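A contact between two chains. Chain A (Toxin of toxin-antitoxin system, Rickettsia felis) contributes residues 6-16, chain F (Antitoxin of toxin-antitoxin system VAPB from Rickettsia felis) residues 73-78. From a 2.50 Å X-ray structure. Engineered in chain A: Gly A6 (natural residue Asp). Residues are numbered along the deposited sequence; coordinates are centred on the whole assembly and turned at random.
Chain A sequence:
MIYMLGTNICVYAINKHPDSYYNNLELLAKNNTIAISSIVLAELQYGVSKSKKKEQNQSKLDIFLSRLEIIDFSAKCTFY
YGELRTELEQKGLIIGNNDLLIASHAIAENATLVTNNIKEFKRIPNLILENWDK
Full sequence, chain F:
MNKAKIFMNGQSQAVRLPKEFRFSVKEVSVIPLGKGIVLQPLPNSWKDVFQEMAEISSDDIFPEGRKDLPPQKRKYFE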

# COMPACT_ATOMS: atom_id res chain seq x y z
N GLY A 6 -4.50 -26.16 20.15
CA GLY A 6 -3.05 -26.30 20.29
C GLY A 6 -2.53 -27.30 19.27
O GLY A 6 -3.32 -27.96 18.58
N THR A 7 -1.22 -27.41 19.16
CA THR A 7 -0.55 -28.27 18.18
C THR A 7 -0.90 -29.75 18.39
O THR A 7 -1.25 -30.42 17.41
CB THR A 7 0.96 -27.99 18.17
OG1 THR A 7 1.16 -26.58 17.98
CG2 THR A 7 1.71 -28.76 17.06
N ASN A 8 -0.81 -30.23 19.64
CA ASN A 8 -1.10 -31.61 20.03
C ASN A 8 -2.51 -32.04 19.65
O ASN A 8 -2.66 -33.13 19.12
CB ASN A 8 -0.86 -31.84 21.53
CG ASN A 8 0.54 -31.70 22.07
OD1 ASN A 8 0.71 -31.74 23.28
ND2 ASN A 8 1.59 -31.65 21.26
N ILE A 9 -3.52 -31.17 19.88
CA ILE A 9 -4.92 -31.43 19.50
C ILE A 9 -5.00 -31.62 18.00
O ILE A 9 -5.62 -32.59 17.57
CB ILE A 9 -5.88 -30.30 20.01
CG1 ILE A 9 -6.22 -30.50 21.51
CG2 ILE A 9 -7.15 -30.19 19.17
CD1 ILE A 9 -7.17 -31.70 21.89
N CYS A 10 -4.32 -30.72 17.23
CA CYS A 10 -4.33 -30.71 15.77
C CYS A 10 -3.68 -31.95 15.17
O CYS A 10 -4.29 -32.57 14.29
CB CYS A 10 -3.74 -29.42 15.22
SG CYS A 10 -4.77 -27.96 15.48
N VAL A 11 -2.46 -32.33 15.66
CA VAL A 11 -1.69 -33.51 15.26
C VAL A 11 -2.50 -34.82 15.54
O VAL A 11 -2.62 -35.66 14.65
CB VAL A 11 -0.27 -33.54 15.87
CG1 VAL A 11 0.45 -34.88 15.57
CG2 VAL A 11 0.58 -32.39 15.33
N TYR A 12 -3.10 -34.93 16.74
CA TYR A 12 -3.94 -36.09 17.11
C TYR A 12 -5.19 -36.18 16.26
O TYR A 12 -5.57 -37.29 15.90
CB TYR A 12 -4.30 -36.08 18.61
CG TYR A 12 -4.68 -37.45 19.13
CD1 TYR A 12 -3.71 -38.40 19.44
CD2 TYR A 12 -6.02 -37.78 19.34
CE1 TYR A 12 -4.06 -39.66 19.93
CE2 TYR A 12 -6.38 -39.05 19.79
CZ TYR A 12 -5.40 -39.99 20.08
OH TYR A 12 -5.75 -41.24 20.53
N ALA A 13 -5.80 -35.04 15.91
CA ALA A 13 -6.99 -34.98 15.06
C ALA A 13 -6.68 -35.51 13.65
O ALA A 13 -7.44 -36.33 13.13
CB ALA A 13 -7.49 -33.55 14.98
N ILE A 14 -5.57 -35.07 13.05
CA ILE A 14 -5.13 -35.48 11.71
C ILE A 14 -4.70 -36.94 11.69
O ILE A 14 -5.16 -37.71 10.85
CB ILE A 14 -4.07 -34.51 11.10
CG1 ILE A 14 -4.64 -33.08 10.94
CG2 ILE A 14 -3.52 -35.02 9.75
CD1 ILE A 14 -3.59 -32.01 10.81
N ASN A 15 -3.84 -37.34 12.63
CA ASN A 15 -3.36 -38.71 12.70
C ASN A 15 -4.38 -39.73 13.14
O ASN A 15 -4.54 -40.74 12.47
CB ASN A 15 -2.10 -38.81 13.55
CG ASN A 15 -0.87 -38.20 12.94
OD1 ASN A 15 -0.74 -38.08 11.71
ND2 ASN A 15 0.07 -37.82 13.77
N LYS A 16 -5.06 -39.48 14.28
CA LYS A 16 -5.99 -40.46 14.89
C LYS A 16 -7.47 -40.21 14.69
O LYS A 16 -8.26 -41.10 14.99
CB LYS A 16 -5.65 -40.70 16.38
CG LYS A 16 -4.14 -40.94 16.62
CD LYS A 16 -3.77 -42.35 17.01
CE LYS A 16 -2.32 -42.61 16.65
NZ LYS A 16 -2.20 -43.71 15.65
N LYS F 73 13.49 -32.10 17.40
CA LYS F 73 13.16 -32.82 16.17
C LYS F 73 11.82 -33.55 16.41
O LYS F 73 11.74 -34.42 17.28
CB LYS F 73 14.27 -33.84 15.79
CG LYS F 73 15.54 -33.25 15.15
CD LYS F 73 16.51 -34.35 14.66
CE LYS F 73 16.13 -34.93 13.30
NZ LYS F 73 16.43 -36.40 13.21
N ARG F 74 10.77 -33.13 15.72
CA ARG F 74 9.47 -33.77 15.92
C ARG F 74 9.05 -34.60 14.73
O ARG F 74 9.41 -34.28 13.61
CB ARG F 74 8.42 -32.74 16.31
CG ARG F 74 8.67 -32.13 17.69
CD ARG F 74 8.34 -33.10 18.80
NE ARG F 74 7.39 -32.52 19.75
CZ ARG F 74 6.15 -32.95 19.94
NH1 ARG F 74 5.68 -33.97 19.24
NH2 ARG F 74 5.37 -32.36 20.84
N LYS F 75 8.34 -35.69 14.95
CA LYS F 75 7.89 -36.55 13.85
C LYS F 75 6.37 -36.59 13.90
O LYS F 75 5.81 -37.64 14.16
CB LYS F 75 8.47 -37.99 14.00
CG LYS F 75 9.74 -38.27 13.18
CD LYS F 75 10.34 -39.60 13.54
CE LYS F 75 10.08 -40.71 12.55
NZ LYS F 75 10.74 -41.98 12.98
N TYR F 76 5.72 -35.43 13.67
CA TYR F 76 4.26 -35.27 13.73
C TYR F 76 3.45 -36.22 12.87
O TYR F 76 2.48 -36.79 13.37
CB TYR F 76 3.85 -33.85 13.40
CG TYR F 76 4.36 -32.78 14.33
CD1 TYR F 76 4.38 -32.97 15.71
CD2 TYR F 76 4.69 -31.51 13.85
CE1 TYR F 76 4.81 -31.96 16.57
CE2 TYR F 76 5.14 -30.51 14.69
CZ TYR F 76 5.17 -30.72 16.06
OH TYR F 76 5.57 -29.71 16.89
N PHE F 77 3.80 -36.38 11.59
CA PHE F 77 3.03 -37.21 10.66
C PHE F 77 3.85 -38.33 10.05
O PHE F 77 5.08 -38.26 10.07
CB PHE F 77 2.43 -36.32 9.52
CG PHE F 77 1.60 -35.15 9.98
CD1 PHE F 77 0.42 -35.34 10.70
CD2 PHE F 77 2.01 -33.85 9.73
CE1 PHE F 77 -0.31 -34.25 11.20
CE2 PHE F 77 1.26 -32.76 10.19
CZ PHE F 77 0.12 -32.97 10.94
N GLU F 78 3.17 -39.33 9.46
CA GLU F 78 3.79 -40.47 8.77
C GLU F 78 3.87 -40.15 7.28
O GLU F 78 4.87 -39.61 6.82
CB GLU F 78 2.97 -41.77 8.97

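The toxin contributes one face of a helix, residues 7-16, and the antitoxin lays an irregular segment against it. The residues that meet the antitoxin, Thr A7, Asn A8, Val A11, Ile A14 and Asn A15, recur at intervals of three and four, so successive turns bring them to the same side. Backbone bonds such as Asn A15 N to Val A11 O, 2.9 Å, hold that spacing. Tyr A12 points its CA-to-CB bond away and takes no part. Gly A6, an engineered residue at the N-cap position, also lies out of reach.

Two aromatic residues, Tyr F76 and Phe F77, supply most of the antitoxin's share of the 342 Å² buried. Val A11 touches both. Its t rotamer (chi1 173°) brings Val A11 CG2 over one face of the Tyr F76 ring, 4.2 Å from the centroid and 27° off the normal, a CH-pi contact; the same methyl lies 4.5 Å from Phe F77 CZ. A short, branched side chain suits this place, because it offers methyl groups close to the helix and lets the antitoxin backbone approach: Val A11 CG1 is 3.6 Å from Tyr F76 O. Tyr F76, in the m rotamer, spreads its ring along the helix toward Thr A7, whose CG2 lies 4.0 Å from Tyr F76 OH. Thr A7, also m, thus presents a methyl to this contact, while the tyrosine hydroxyl is hydrogen-bonded elsewhere in the structure.

Phe F77 starts sideways at CB, but with chi1 at -54° (m) its ring swings in to the helix. Ile A14 receives it with CG2, 3.6 Å from Phe F77 CE1, an apolar contact between buried side chains.

Asn A15 supplies the polar anchor. At chi1 -71° (m) and chi2 -25°, its amide directs Asn A15 ND2 to Tyr F76 O, donating a hydrogen bond of 2.7 Å with an N-H...O angle of 161°, short and nearly straight. The amide's other end is used as well: Asn A15 OD1 lies 3.1 Å from Phe F77 CD1, near the ring plane, where the slightly positive ring hydrogens favour an oxygen. Asparagine thus fits both a backbone carbonyl and a ring edge with one planar group.

At the far end, the contact loosens. Arg F74, exposed, points its CA-to-CB bond toward the helix and bends through two m torsions (chi1 -68°, chi2 -73°), and Arg F74 NH2 comes 3.9 Å from Asn A8 ND2. Both groups are donors, so this is packing between polar ends.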